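PDB 2C40: inosine-uridine preferring nucleoside hydrolase family protein from Bacillus anthracis, which belongs to the inosine-uridine preferring nucleoside hydrolase family and holds a calcium ion and alpha-D-ribofuranose together in one pocket. Local coordinates for residues F124-A132 / K144-G152; L259-I268 / T282-D293. All coordinates share one frame; numbering follows the deposited sequence.

Interaction 1. Residues F124-A132 / K144-G152. With CA (calcium ion), chain C; RIB (alpha-D-ribofuranose), chain D.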
# COMPACT_ATOMS: atom_id res chain seq x y z
N PHE A 124 16.20 -15.60 11.42
CA PHE A 124 14.79 -15.85 11.17
C PHE A 124 13.99 -14.63 11.63
O PHE A 124 14.00 -14.24 12.84
CB PHE A 124 14.32 -17.11 11.89
CG PHE A 124 14.68 -18.40 11.19
CD1 PHE A 124 15.99 -18.70 10.86
CD2 PHE A 124 13.70 -19.30 10.81
CE1 PHE A 124 16.33 -19.90 10.20
CE2 PHE A 124 14.05 -20.50 10.16
CZ PHE A 124 15.38 -20.76 9.85
N THR A 125 13.25 -14.05 10.67
CA THR A 125 12.42 -12.93 10.91
C THR A 125 10.91 -13.21 10.76
O THR A 125 10.12 -12.31 10.98
CB THR A 125 12.86 -11.68 10.11
OG1 THR A 125 12.77 -11.89 8.68
CG2 THR A 125 14.25 -11.28 10.49
N GLY A 126 10.54 -14.45 10.47
CA GLY A 126 9.21 -14.97 10.63
C GLY A 126 9.20 -16.07 11.71
O GLY A 126 10.14 -16.18 12.50
N PRO A 127 8.13 -16.90 11.76
CA PRO A 127 8.03 -18.08 12.61
C PRO A 127 9.20 -19.07 12.46
O PRO A 127 9.91 -18.99 11.46
CB PRO A 127 6.76 -18.72 12.08
CG PRO A 127 5.93 -17.59 11.61
CD PRO A 127 6.93 -16.73 10.94
N LEU A 128 9.33 -20.02 13.38
CA LEU A 128 10.48 -20.92 13.40
C LEU A 128 10.26 -22.26 12.74
O LEU A 128 11.12 -23.10 12.80
CB LEU A 128 10.93 -21.14 14.84
CG LEU A 128 11.72 -19.99 15.46
CD1 LEU A 128 11.83 -20.27 16.96
CD2 LEU A 128 13.10 -19.86 14.81
N THR A 129 9.14 -22.48 12.07
CA THR A 129 8.77 -23.85 11.69
C THR A 129 9.66 -24.51 10.63
O THR A 129 9.90 -25.72 10.72
CB THR A 129 7.23 -24.10 11.52
OG1 THR A 129 6.91 -24.89 10.35
CG2 THR A 129 6.43 -22.90 11.66
N ASP A 130 10.24 -23.73 9.70
CA ASP A 130 11.23 -24.35 8.76
C ASP A 130 12.47 -24.88 9.51
O ASP A 130 13.08 -25.91 9.11
CB ASP A 130 11.70 -23.38 7.65
CG ASP A 130 10.63 -23.09 6.59
OD1 ASP A 130 9.78 -23.96 6.28
OD2 ASP A 130 10.67 -21.97 6.02
N LEU A 131 12.88 -24.19 10.57
CA LEU A 131 13.98 -24.66 11.41
C LEU A 131 13.62 -25.84 12.33
O LEU A 131 14.41 -26.77 12.51
CB LEU A 131 14.59 -23.50 12.21
CG LEU A 131 15.72 -23.81 13.21
CD1 LEU A 131 16.96 -24.37 12.54
CD2 LEU A 131 16.08 -22.57 14.01
N ALA A 132 12.48 -25.79 12.98
CA ALA A 132 12.01 -26.91 13.81
C ALA A 132 12.05 -28.17 13.01
O ALA A 132 12.53 -29.23 13.46
CB ALA A 132 10.56 -26.61 14.27
N LYS A 144 26.45 -27.24 12.63
CA LYS A 144 26.76 -26.18 11.66
C LYS A 144 26.13 -24.81 11.97
O LYS A 144 26.27 -23.87 11.18
CB LYS A 144 26.37 -26.63 10.26
CG LYS A 144 27.11 -27.88 9.79
CD LYS A 144 28.64 -27.76 9.75
CE LYS A 144 29.11 -26.97 8.55
NZ LYS A 144 29.17 -27.81 7.32
N ILE A 145 25.43 -24.71 13.10
CA ILE A 145 24.77 -23.47 13.51
C ILE A 145 25.63 -22.70 14.50
O ILE A 145 25.80 -23.12 15.64
CB ILE A 145 23.37 -23.75 14.13
CG1 ILE A 145 22.40 -24.17 13.03
CG2 ILE A 145 22.79 -22.52 14.80
CD1 ILE A 145 21.25 -25.03 13.51
N LYS A 146 26.14 -21.56 14.06
CA LYS A 146 26.92 -20.66 14.91
C LYS A 146 26.00 -20.12 15.97
O LYS A 146 26.26 -20.19 17.15
CB LYS A 146 27.47 -19.49 14.08
CG LYS A 146 28.43 -18.56 14.88
CD LYS A 146 29.74 -18.42 14.18
N ARG A 147 24.87 -19.60 15.53
CA ARG A 147 23.82 -19.20 16.44
C ARG A 147 22.57 -18.89 15.62
O ARG A 147 22.63 -18.78 14.38
CB ARG A 147 24.25 -17.97 17.28
CG ARG A 147 24.50 -16.77 16.41
CD ARG A 147 25.16 -15.61 17.10
NE ARG A 147 26.53 -15.34 16.62
CZ ARG A 147 26.89 -14.66 15.51
NH1 ARG A 147 26.01 -14.15 14.64
NH2 ARG A 147 28.21 -14.49 15.29
N LEU A 148 21.46 -18.77 16.33
CA LEU A 148 20.18 -18.32 15.78
C LEU A 148 19.95 -16.90 16.29
O LEU A 148 19.99 -16.68 17.47
CB LEU A 148 19.05 -19.25 16.30
CG LEU A 148 17.69 -19.42 15.61
CD1 LEU A 148 16.55 -19.78 16.62
CD2 LEU A 148 17.28 -18.35 14.72
N VAL A 149 19.68 -15.98 15.38
CA VAL A 149 19.12 -14.69 15.72
C VAL A 149 17.69 -14.67 15.21
O VAL A 149 17.44 -14.86 14.06
CB VAL A 149 19.94 -13.51 15.15
CG1 VAL A 149 19.44 -12.16 15.72
CG2 VAL A 149 21.43 -13.71 15.51
N TRP A 150 16.76 -14.45 16.13
CA TRP A 150 15.35 -14.54 15.86
C TRP A 150 14.59 -13.35 16.42
O TRP A 150 14.76 -12.93 17.57
CB TRP A 150 14.80 -15.86 16.43
CG TRP A 150 13.33 -16.14 16.16
CD1 TRP A 150 12.67 -16.06 14.95
CD2 TRP A 150 12.37 -16.51 17.13
NE1 TRP A 150 11.35 -16.36 15.13
CE2 TRP A 150 11.13 -16.65 16.45
CE3 TRP A 150 12.42 -16.74 18.52
CZ2 TRP A 150 9.95 -17.02 17.10
CZ3 TRP A 150 11.25 -17.10 19.18
CH2 TRP A 150 10.02 -17.21 18.46
N MET A 151 13.71 -12.83 15.56
CA MET A 151 12.66 -11.93 15.95
C MET A 151 11.49 -12.76 16.47
O MET A 151 10.74 -13.41 15.73
CB MET A 151 12.21 -11.06 14.77
CG MET A 151 11.40 -9.78 15.22
SD MET A 151 9.69 -10.06 15.81
CE MET A 151 9.73 -9.23 17.37
N GLY A 152 11.30 -12.72 17.77
CA GLY A 152 10.18 -13.43 18.38
C GLY A 152 10.11 -13.14 19.87
O GLY A 152 11.07 -12.66 20.49
CA CA C . 8.45 -10.95 9.68
O5 RIB D . 5.34 -10.03 15.69
C5 RIB D . 6.15 -9.17 14.84
C4 RIB D . 6.25 -9.83 13.46
O4 RIB D . 4.92 -9.82 12.90
C3 RIB D . 7.21 -9.23 12.42
O3 RIB D . 8.33 -10.17 12.24
C2 RIB D . 6.33 -8.90 11.14
O2 RIB D . 6.71 -9.27 9.74
C1 RIB D . 4.94 -9.48 11.49
O HOH W 1 6.61 -12.10 10.86
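The beta-alpha-beta unit of strand 120-124, helix 129-137 and strand 145-151 closes here, where Phe124 pairs in parallel with Trp150. Phe124 N donates to Val149 O at 3.0 Å, and Met151 N returns a bond to Phe124 O at 3.1 Å. Trp150 ties the turn before the helix to the strand: with CG anti to the backbone N (chi1 -177°), its indole reaches that turn, and NE1 donates to Gly126 O at 2.9 Å, the oxygen lying in the ring plane. Leu128, at the N-cap position, comes from the opposite direction and sets CD1 over the centre of the six-membered ring, 3.6 Å from its centroid, a CH-pi contact. A tryptophan suits this buried place because one side chain offers both a donor at its edge and a broad apolar face. Farther along, Leu131 CD2 and Leu148 CD1 meet tip to tip at 3.8 Å, joining helix to strand. The same turn leaves Thr125 O to bind calcium at 2.5 Å, beside Asp9, Asp14 and Asp247, while Met151 SD lies 3.8 Å from C5 of the ribofuranose. Metal and sugar thus sit at the C-terminal ends of parallel strands, a placement characteristic of open alpha/beta folds.

Interaction 2. Residues L259-I268 / T282-D293; sequences LAKVQTINSI and TDDGRPVHVVYD
Tyr292 and Lys261 form a hydrogen-bonded pair near one end of an antiparallel ladder, in which strands 261-268 and 286-292 pair within a mixed sheet. Their backbones bond both ways, Lys261 N to Tyr292 O at 2.9 Å and Tyr292 N to Lys261 O at 3.0 Å. Followed outward, Lys261 first places CB over one face of the Tyr292 ring, 3.9 Å from its centroid, a CH-pi contact. The phenol can lie there because its CG sits between the backbone N and the carbonyl carbon (chi1 71°), which swings the ring back across the neighbouring strand. Beyond CB the lysine bends and runs alongside Asp293: CD and CE each approach OD2, and NZ ends in a long salt bridge to that oxygen, at 3.8 Å. A lysine suits this exposed end of the ladder, its CB resting on the ring while the rest of its chain runs along the carboxylate. A water links Tyr292 OH with Val262 O.

On the same face as Lys261, beta-branched Ile265 and Val290 fit the extended backbone and touch through CG1 and CG2. Arg286, also on this face, curls back so that NE and NH2 both grip Pro287 O, while its NH1 and NH2 also reach Trp185 O and Ile189 O. On the other face, Val262 CG2 meets Val291 CG2, and helix 246-255 packs against both valines through Phe253. There too His289 NE2 bonds Glu190, and Thr264 OG1 and His289 ND1 share a hydrogen bond of 2.6 Å, the oxygen lying at the imidazole edge, in its plane.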
# COMPACT_ATOMS: atom_id res chain seq x y z
N LEU A 259 25.32 -2.40 18.14
CA LEU A 259 24.20 -1.46 18.21
C LEU A 259 23.37 -1.60 19.48
O LEU A 259 22.76 -0.64 19.93
CB LEU A 259 23.27 -1.65 16.99
CG LEU A 259 23.88 -1.27 15.65
CD1 LEU A 259 22.98 -1.64 14.50
CD2 LEU A 259 24.20 0.20 15.63
N ALA A 260 23.33 -2.79 20.05
CA ALA A 260 22.52 -3.03 21.22
C ALA A 260 23.33 -3.79 22.26
O ALA A 260 24.53 -4.03 22.09
CB ALA A 260 21.29 -3.80 20.82
N LYS A 261 22.67 -4.07 23.38
CA LYS A 261 23.20 -4.91 24.42
C LYS A 261 22.38 -6.17 24.45
O LYS A 261 21.36 -6.26 23.80
CB LYS A 261 23.11 -4.21 25.77
CG LYS A 261 24.19 -3.16 25.99
CD LYS A 261 23.53 -1.87 26.39
CE LYS A 261 24.50 -0.83 26.89
NZ LYS A 261 24.63 -1.10 28.32
N VAL A 262 22.82 -7.13 25.23
CA VAL A 262 22.14 -8.39 25.38
C VAL A 262 22.17 -8.81 26.88
O VAL A 262 23.21 -8.72 27.53
CB VAL A 262 22.80 -9.42 24.47
CG1 VAL A 262 22.64 -10.81 25.00
CG2 VAL A 262 22.22 -9.33 23.08
N GLN A 263 21.01 -9.24 27.40
CA GLN A 263 20.92 -9.84 28.72
C GLN A 263 20.48 -11.29 28.54
O GLN A 263 19.45 -11.59 27.93
CB GLN A 263 19.93 -9.11 29.65
CG GLN A 263 20.60 -8.29 30.79
CD GLN A 263 21.16 -9.14 31.92
OE1 GLN A 263 21.52 -10.30 31.74
NE2 GLN A 263 21.21 -8.57 33.11
N THR A 264 21.30 -12.19 29.06
CA THR A 264 20.98 -13.60 29.07
C THR A 264 19.94 -13.85 30.14
O THR A 264 20.15 -13.50 31.30
CB THR A 264 22.23 -14.43 29.32
OG1 THR A 264 23.16 -14.17 28.26
CG2 THR A 264 21.89 -15.93 29.39
N ILE A 265 18.82 -14.43 29.73
CA ILE A 265 17.79 -14.85 30.66
C ILE A 265 17.41 -16.29 30.31
O ILE A 265 17.64 -16.69 29.20
CB ILE A 265 16.55 -13.88 30.69
CG1 ILE A 265 15.67 -13.99 29.47
CG2 ILE A 265 16.97 -12.37 30.95
CD1 ILE A 265 14.20 -13.78 29.82
N ASN A 266 16.91 -17.04 31.30
CA ASN A 266 16.42 -18.40 31.10
C ASN A 266 14.92 -18.36 30.88
O ASN A 266 14.19 -17.64 31.59
CB ASN A 266 16.72 -19.30 32.30
CG ASN A 266 18.21 -19.52 32.52
OD1 ASN A 266 19.00 -19.61 31.58
ND2 ASN A 266 18.58 -19.56 33.76
N SER A 267 14.47 -19.20 29.95
CA SER A 267 13.18 -19.01 29.31
C SER A 267 12.54 -20.33 28.92
O SER A 267 13.23 -21.30 28.63
CB SER A 267 13.39 -18.13 28.05
OG SER A 267 12.15 -17.57 27.64
N ILE A 268 11.21 -20.37 28.98
CA ILE A 268 10.38 -21.42 28.37
C ILE A 268 9.33 -20.80 27.36
O ILE A 268 9.01 -19.63 27.42
CB ILE A 268 9.62 -22.19 29.45
CG1 ILE A 268 8.56 -21.31 30.13
CG2 ILE A 268 10.62 -22.79 30.48
CD1 ILE A 268 7.78 -22.04 31.21
N THR A 282 12.01 -18.08 33.46
CA THR A 282 11.93 -19.08 34.52
C THR A 282 13.36 -19.40 34.91
O THR A 282 14.19 -19.50 34.03
CB THR A 282 11.37 -20.45 34.05
OG1 THR A 282 10.36 -20.31 33.05
CG2 THR A 282 10.78 -21.21 35.23
N ASP A 283 13.64 -19.64 36.20
CA ASP A 283 15.03 -20.02 36.61
C ASP A 283 15.42 -21.40 36.03
O ASP A 283 16.60 -21.66 35.74
CB ASP A 283 15.23 -20.02 38.15
CG ASP A 283 14.38 -18.97 38.87
OD1 ASP A 283 14.96 -18.18 39.68
OD2 ASP A 283 13.14 -18.95 38.66
N ASP A 284 14.41 -22.23 35.82
CA ASP A 284 14.55 -23.55 35.21
C ASP A 284 14.76 -23.58 33.68
O ASP A 284 15.21 -24.60 33.14
CB ASP A 284 13.28 -24.34 35.50
N GLY A 285 14.41 -22.51 32.96
CA GLY A 285 14.39 -22.54 31.49
C GLY A 285 15.75 -22.55 30.82
O GLY A 285 16.75 -22.70 31.46
N ARG A 286 15.77 -22.42 29.49
CA ARG A 286 16.99 -22.41 28.71
C ARG A 286 17.47 -20.97 28.40
O ARG A 286 16.66 -20.02 28.33
CB ARG A 286 16.83 -23.21 27.42
CG ARG A 286 15.87 -22.59 26.42
CD ARG A 286 16.31 -22.88 24.97
NE ARG A 286 17.45 -22.09 24.63
CZ ARG A 286 18.42 -22.40 23.78
NH1 ARG A 286 18.41 -23.51 23.03
NH2 ARG A 286 19.42 -21.54 23.67
N PRO A 287 18.79 -20.79 28.30
CA PRO A 287 19.37 -19.48 28.06
C PRO A 287 19.09 -18.86 26.68
O PRO A 287 19.23 -19.49 25.62
CB PRO A 287 20.87 -19.71 28.29
CG PRO A 287 21.05 -21.18 28.03
CD PRO A 287 19.84 -21.81 28.55
N VAL A 288 18.69 -17.60 26.75
CA VAL A 288 18.35 -16.80 25.61
C VAL A 288 18.95 -15.42 25.88
O VAL A 288 18.88 -14.90 26.97
CB VAL A 288 16.79 -16.85 25.39
CG1 VAL A 288 16.28 -15.67 24.86
CG2 VAL A 288 16.42 -18.01 24.46
N HIS A 289 19.56 -14.86 24.84
CA HIS A 289 20.26 -13.58 24.88
C HIS A 289 19.37 -12.49 24.27
O HIS A 289 19.26 -12.34 23.07
CB HIS A 289 21.59 -13.72 24.14
CG HIS A 289 22.39 -14.91 24.58
ND1 HIS A 289 23.00 -14.98 25.81
CD2 HIS A 289 22.64 -16.09 23.97
CE1 HIS A 289 23.61 -16.15 25.93
NE2 HIS A 289 23.39 -16.84 24.83
N VAL A 290 18.73 -11.74 25.14
CA VAL A 290 17.68 -10.83 24.79
C VAL A 290 18.24 -9.43 24.51
O VAL A 290 18.90 -8.82 25.35
CB VAL A 290 16.60 -10.77 25.92
CG1 VAL A 290 15.49 -9.79 25.55
CG2 VAL A 290 15.98 -12.15 26.15
N VAL A 291 17.94 -8.91 23.33
CA VAL A 291 18.49 -7.63 22.93
C VAL A 291 17.76 -6.53 23.71
O VAL A 291 16.55 -6.63 23.95
CB VAL A 291 18.38 -7.44 21.43
CG1 VAL A 291 18.70 -5.99 20.99
CG2 VAL A 291 19.30 -8.44 20.74
N TYR A 292 18.51 -5.52 24.14
CA TYR A 292 17.93 -4.30 24.67
C TYR A 292 18.86 -3.10 24.44
O TYR A 292 19.99 -3.25 23.98
CB TYR A 292 17.58 -4.47 26.14
CG TYR A 292 18.78 -4.53 27.05
CD1 TYR A 292 19.58 -5.64 27.07
CD2 TYR A 292 19.09 -3.47 27.88
CE1 TYR A 292 20.70 -5.72 27.92
CE2 TYR A 292 20.23 -3.52 28.75
CZ TYR A 292 21.03 -4.65 28.75
OH TYR A 292 22.12 -4.76 29.58
N ASP A 293 18.35 -1.92 24.76
CA ASP A 293 19.12 -0.69 24.77
C ASP A 293 19.81 -0.49 23.44
O ASP A 293 21.03 -0.36 23.37
CB ASP A 293 20.11 -0.66 25.93
CG ASP A 293 20.71 0.72 26.14
OD1 ASP A 293 20.08 1.69 25.68
OD2 ASP A 293 21.81 0.85 26.75
O HOH W 2 23.65 -7.46 30.23

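Overall arrangement
Both contacts belong to one mixed sheet. Interaction 1 lies in its parallel part and interaction 2 in its antiparallel part, with strand 191-194 between strands 145-151 and 286-292. Their centres are 15 Å apart and their nearest atoms about 6 Å, so they do not touch. Helix 246-255 bridges them: it packs on Val149 and Met151 of interaction 1 and on Val262 and Val291 of interaction 2, and its Asp247 also binds the calcium ion. Interaction 1 meets metal and sugar directly, whereas the Val291 side chain is about 14 Å from the ribofuranose. The centre of interaction 2 is 19 Å from that of the chain, against 9 Å for interaction 1.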